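Local coordinates for protein alanine racemase (Oenococcus oeni PSU-1, PDB 3HUR) that belongs to the alanine racemase family, joining an N-terminal TIM-barrel-type domain to a C-terminal domain rich in beta-strands, at residues E28-K33 with A207-H212; T168-G173 with V232-G237. All coordinates share one frame; numbering follows the deposited sequence.

Interaction 1. Residues E28-K33 with A207-H212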
loop_
_atom_site.group_PDB
_atom_site.type_symbol
_atom_site.label_atom_id
_atom_site.label_comp_id
_atom_site.label_asym_id
_atom_site.label_seq_id
_atom_site.Cartn_x
_atom_site.Cartn_y
_atom_site.Cartn_z
ATOM N N GLU A 28 23.446 15.715 31.705
ATOM C CA GLU A 28 24.443 16.766 31.768
ATOM C C GLU A 28 23.960 18.011 31.066
ATOM O O GLU A 28 24.374 19.093 31.420
ATOM C CB GLU A 28 25.776 16.335 31.119
ATOM C CG GLU A 28 26.446 15.124 31.768
ATOM C CD GLU A 28 27.565 14.511 30.886
ATOM O OE1 GLU A 28 28.369 15.307 30.322
ATOM O OE2 GLU A 28 27.643 13.247 30.771
ATOM N N TRP A 29 23.111 17.861 30.065
ATOM C CA TRP A 29 22.675 18.977 29.247
ATOM C C TRP A 29 21.700 19.837 30.025
ATOM O O TRP A 29 21.575 21.046 29.773
ATOM C CB TRP A 29 21.987 18.422 28.009
ATOM C CG TRP A 29 21.495 19.412 26.971
ATOM C CD1 TRP A 29 20.196 19.765 26.728
ATOM C CD2 TRP A 29 22.288 20.100 25.993
ATOM N NE1 TRP A 29 20.135 20.644 25.665
ATOM C CE2 TRP A 29 21.408 20.864 25.201
ATOM C CE3 TRP A 29 23.667 20.161 25.725
ATOM C CZ2 TRP A 29 21.863 21.693 24.156
ATOM C CZ3 TRP A 29 24.119 20.976 24.664
ATOM C CH2 TRP A 29 23.216 21.730 23.906
ATOM N N THR A 30 20.984 19.202 30.940
ATOM C CA THR A 30 19.914 19.864 31.678
ATOM C C THR A 30 20.274 20.014 33.169
ATOM O O THR A 30 19.479 20.515 33.959
ATOM C CB THR A 30 18.564 19.095 31.499
ATOM O OG1 THR A 30 18.592 17.849 32.213
ATOM C CG2 THR A 30 18.279 18.833 30.017
ATOM N N LYS A 31 21.479 19.583 33.540
ATOM C CA LYS A 31 21.881 19.475 34.933
ATOM C C LYS A 31 20.774 18.872 35.788
ATOM O O LYS A 31 20.306 19.470 36.744
ATOM C CB LYS A 31 22.314 20.862 35.453
ATOM C CG LYS A 31 23.830 21.050 35.542
ATOM C CD LYS A 31 24.533 21.356 34.199
ATOM C CE LYS A 31 26.081 21.642 34.434
ATOM N NZ LYS A 31 26.999 21.372 33.252
ATOM N N ALA A 32 20.351 17.668 35.450
ATOM C CA ALA A 32 19.196 17.070 36.086
ATOM C C ALA A 32 19.637 16.231 37.259
ATOM O O ALA A 32 20.751 15.711 37.269
ATOM C CB ALA A 32 18.474 16.233 35.103
ATOM N N LYS A 33 18.757 16.086 38.246
ATOM C CA LYS A 33 19.102 15.325 39.446
ATOM C C LYS A 33 18.627 13.902 39.251
ATOM O O LYS A 33 19.416 12.971 39.275
ATOM C CB LYS A 33 18.502 15.970 40.727
ATOM C CG LYS A 33 19.255 17.300 41.201
ATOM C CD LYS A 33 20.842 17.218 40.992
ATOM C CE LYS A 33 21.655 18.337 41.718
ATOM N NZ LYS A 33 21.104 19.726 41.479
ATOM N N ALA A 207 11.518 17.272 24.354
ATOM C CA ALA A 207 11.661 18.487 23.585
ATOM C C ALA A 207 12.080 19.658 24.541
ATOM O O ALA A 207 13.000 20.440 24.236
ATOM C CB ALA A 207 10.327 18.779 22.841
ATOM N N THR A 208 11.437 19.709 25.709
ATOM C CA THR A 208 11.794 20.629 26.724
ATOM C C THR A 208 13.240 20.410 27.094
ATOM O O THR A 208 14.026 21.377 27.167
ATOM C CB THR A 208 10.898 20.505 27.942
ATOM O OG1 THR A 208 9.532 20.441 27.528
ATOM C CG2 THR A 208 11.057 21.733 28.843
ATOM N N CYS A 209 13.648 19.165 27.276
ATOM C CA CYS A 209 15.048 18.921 27.630
ATOM C C CYS A 209 15.998 19.425 26.544
ATOM O O CYS A 209 17.063 20.014 26.839
ATOM C CB CYS A 209 15.311 17.423 27.896
ATOM S SG CYS A 209 14.576 16.761 29.415
ATOM N N ILE A 210 15.644 19.185 25.283
ATOM C CA ILE A 210 16.610 19.459 24.212
ATOM C C ILE A 210 16.752 20.974 23.986
ATOM O O ILE A 210 17.822 21.508 24.200
ATOM C CB ILE A 210 16.250 18.790 22.866
ATOM C CG1 ILE A 210 16.311 17.257 22.983
ATOM C CG2 ILE A 210 17.179 19.306 21.745
ATOM C CD1 ILE A 210 15.668 16.557 21.860
ATOM N N TRP A 211 15.654 21.625 23.599
ATOM C CA TRP A 211 15.659 23.023 23.169
ATOM C C TRP A 211 15.369 24.120 24.234
ATOM O O TRP A 211 15.295 25.267 23.877
ATOM C CB TRP A 211 14.709 23.206 21.970
ATOM C CG TRP A 211 15.198 22.467 20.763
ATOM C CD1 TRP A 211 16.249 22.802 19.955
ATOM C CD2 TRP A 211 14.705 21.212 20.281
ATOM N NE1 TRP A 211 16.423 21.833 18.972
ATOM C CE2 TRP A 211 15.497 20.846 19.163
ATOM C CE3 TRP A 211 13.669 20.364 20.684
ATOM C CZ2 TRP A 211 15.266 19.692 18.430
ATOM C CZ3 TRP A 211 13.444 19.221 19.960
ATOM C CH2 TRP A 211 14.244 18.890 18.838
ATOM N N HIS A 212 15.221 23.780 25.508
ATOM C CA HIS A 212 14.994 24.769 26.542
ATOM C C HIS A 212 15.848 24.497 27.777
ATOM O O HIS A 212 15.456 24.805 28.905
ATOM C CB HIS A 212 13.552 24.733 27.007
ATOM C CG HIS A 212 12.546 25.107 25.970
ATOM N ND1 HIS A 212 12.233 24.292 24.905
ATOM C CD2 HIS A 212 11.718 26.175 25.888
ATOM C CE1 HIS A 212 11.270 24.859 24.198
ATOM N NE2 HIS A 212 10.940 26.000 24.775
#
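The indole nitrogen of Trp-29 donates a hydrogen bond to the carbonyl of Ile-210, NE1 to O 2.9 Å, and the N-H points almost straight at the oxygen (164°). The oxygen lies close to the plane of the indole, and the donor meets a lone pair in the carbonyl plane, with a C=O...N angle of 132°. Beside this bond the same ring edge meets the preceding carbonyl, where Trp-29 CD1 comes within 3.1 Å of Cys-209 O. The indole thus presents its five-membered edge, not a face, to two successive carbonyls of the last turn of helix 206-211. These carbonyls stand where regular helical bonding runs out, so the indole N-H supplies a donor where the helix is ending. The ring gets there because CG lies anti to the backbone nitrogen (chi1 -178°), which swings the indole across toward helix 206-211.

One residue on, Thr-30 divides its two branches between different tasks. Its methyl CG2 packs on Cys-209, 3.6 Å from Cys-209 O and 3.9 Å from Cys-209 CB, while its hydroxyl turns back to bond the carbonyl of Ile-26 within its own helix. Cys-209 and Thr-30 also both rest on Ile-223. Ile-210 contributes chiefly its backbone here, since its side chain sets out away from 28-33. His-213 fixes the indole from another quarter, stacking on the ring and bonding the carbonyl of Trp-29, and Pro-242 and Leu-245 add further packing.

Helices 16-30 and 206-211 precede the neighbouring parallel strands 34-38 and 222-223, the first and eighth of the barrel. Their meeting is part of the layer of helices and turns around the closure of a TIM barrel.

Interaction 2. Residues T168-G173 with V232-G237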
loop_
_atom_site.group_PDB
_atom_site.type_symbol
_atom_site.label_atom_id
_atom_site.label_comp_id
_atom_site.label_asym_id
_atom_site.label_seq_id
_atom_site.Cartn_x
_atom_site.Cartn_y
_atom_site.Cartn_z
ATOM N N THR A 168 4.177 22.247 23.082
ATOM C CA THR A 168 4.688 22.856 21.874
ATOM C C THR A 168 6.183 23.117 21.940
ATOM O O THR A 168 6.735 23.912 21.163
ATOM C CB THR A 168 3.894 24.126 21.528
ATOM O OG1 THR A 168 3.995 25.040 22.611
ATOM C CG2 THR A 168 2.384 23.782 21.243
ATOM N N ALA A 169 6.859 22.410 22.830
ATOM C CA ALA A 169 8.308 22.489 22.887
ATOM C C ALA A 169 8.957 21.910 21.611
ATOM O O ALA A 169 10.016 22.370 21.220
ATOM C CB ALA A 169 8.828 21.779 24.143
ATOM N N ASP A 170 8.309 20.923 20.973
ATOM C CA ASP A 170 8.807 20.259 19.738
ATOM C C ASP A 170 8.305 20.868 18.422
ATOM O O ASP A 170 8.649 20.370 17.332
ATOM C CB ASP A 170 8.455 18.760 19.734
ATOM C CG ASP A 170 6.935 18.481 19.560
ATOM O OD1 ASP A 170 6.104 19.421 19.622
ATOM O OD2 ASP A 170 6.567 17.292 19.382
ATOM N N GLU A 171 7.471 21.909 18.527
ATOM C CA GLU A 171 7.026 22.691 17.377
ATOM C C GLU A 171 7.865 23.969 17.265
ATOM O O GLU A 171 8.427 24.448 18.253
ATOM C CB GLU A 171 5.535 23.010 17.501
ATOM C CG GLU A 171 4.644 21.783 17.356
ATOM C CD GLU A 171 3.169 22.061 17.662
ATOM O OE1 GLU A 171 2.739 23.230 17.503
ATOM O OE2 GLU A 171 2.439 21.112 18.057
ATOM N N ALA A 172 7.960 24.498 16.046
ATOM C CA ALA A 172 8.679 25.762 15.737
ATOM C C ALA A 172 7.706 26.923 15.508
ATOM O O ALA A 172 6.568 26.710 15.062
ATOM C CB ALA A 172 9.538 25.575 14.476
ATOM N N GLY A 173 8.149 28.149 15.811
ATOM C CA GLY A 173 7.382 29.351 15.423
ATOM C C GLY A 173 7.024 30.341 16.531
ATOM O O GLY A 173 7.636 30.366 17.602
ATOM N N VAL A 232 16.577 9.745 17.820
ATOM C CA VAL A 232 15.949 10.438 16.713
ATOM C C VAL A 232 15.701 11.910 17.072
ATOM O O VAL A 232 15.727 12.287 18.247
ATOM C CB VAL A 232 14.566 9.832 16.328
ATOM C CG1 VAL A 232 14.700 8.376 15.964
ATOM C CG2 VAL A 232 13.534 10.081 17.420
ATOM N N ASN A 233 15.401 12.703 16.035
ATOM C CA ASN A 233 14.914 14.065 16.172
ATOM C C ASN A 233 13.443 14.116 16.516
ATOM O O ASN A 233 12.608 13.944 15.664
ATOM C CB ASN A 233 15.133 14.836 14.867
ATOM C CG ASN A 233 15.059 16.345 15.063
ATOM O OD1 ASN A 233 15.887 17.087 14.518
ATOM N ND2 ASN A 233 14.107 16.801 15.881
ATOM N N VAL A 234 13.128 14.417 17.761
ATOM C CA VAL A 234 11.724 14.554 18.225
ATOM C C VAL A 234 10.793 15.618 17.527
ATOM O O VAL A 234 9.572 15.515 17.590
ATOM C CB VAL A 234 11.767 14.755 19.763
ATOM C CG1 VAL A 234 10.417 15.256 20.347
ATOM C CG2 VAL A 234 12.194 13.422 20.403
ATOM N N SER A 235 11.371 16.599 16.839
ATOM C CA SER A 235 10.610 17.707 16.213
ATOM C C SER A 235 10.021 17.417 14.822
ATOM O O SER A 235 9.393 18.298 14.227
ATOM C CB SER A 235 11.526 18.923 16.087
ATOM O OG SER A 235 12.483 18.723 15.065
ATOM N N ASN A 236 10.212 16.185 14.328
ATOM C CA ASN A 236 9.942 15.772 12.929
ATOM C C ASN A 236 10.255 16.796 11.851
ATOM O O ASN A 236 9.381 17.267 11.155
ATOM C CB ASN A 236 8.568 15.072 12.729
ATOM C CG ASN A 236 7.371 15.964 12.966
ATOM O OD1 ASN A 236 6.618 15.767 13.936
ATOM N ND2 ASN A 236 7.127 16.904 12.046
ATOM N N GLY A 237 11.527 17.132 11.717
ATOM C CA GLY A 237 11.962 18.102 10.707
ATOM C C GLY A 237 12.037 19.564 11.155
ATOM O O GLY A 237 13.002 20.266 10.816
#
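Asp-170 lays its CB against the side chain of Val-234, with Asp-170 CB 4.1 Å from Val-234 CG1. The side chain of Asp-170 sets out toward 232-237, with CG between the backbone nitrogen and the carbonyl carbon (chi1 70°). While CB faces the turn, the carboxylate turns away from Val-234, and Asp-170 OD2 comes no nearer than 3.9 Å to Val-234 O. What this side chain brings to the contact is therefore mainly its hydrocarbon part.

The backbone of Asp-170 does the rest. Its carbonyl oxygen lies against the CA and CB of Ser-235, 3.5 Å from Ser-235 CB, and receives a bent C-H...O contact from Ser-235 CA, with an angle of 123° at the hydrogen. Val-234 and Ser-235 are the two central residues of a type I beta turn running from Asn-233 to Asn-236, so the turn offers its corner to the other loop. The hydroxyl of Ser-235 is engaged with the backbone N-H of Leu-239, which helps to hold the chain just beyond the turn. Nearby, Glu-238 accepts a hydrogen bond from the backbone of Ala-172, giving the two loops a polar tie beside the packed pair.

Both loops follow barrel strands, 157-163 and 222-223, and a sulfate ion lies about 5 Å from the side chain of Val-234. With carbon surfaces and a weak C-H...O contact in place of conventional hydrogen bonds between Asp-170 and the turn, the fit here relies on shape more than on directional bonding.

Both contacts are mostly buried and belong to the barrel domain, on different sides of helix 206-211. Interaction 1 joins the ends of two helices that lead into strands, whereas interaction 2 joins two irregular loops that follow strands. They meet through the helix itself: Ala-207 CB packs 3.6 Å from Ala-169 CB, and Trp-211 borders Asn-233. Their chemistry differs accordingly. In 28-33 with 207-212 an aromatic N-H uses a carbonyl at a helix end, giving a directional polar bond with a methyl contact beside it. In 168-173 with 232-237 a turn meets a backbone carbonyl and a beta-carbon, with van der Waals contact predominating.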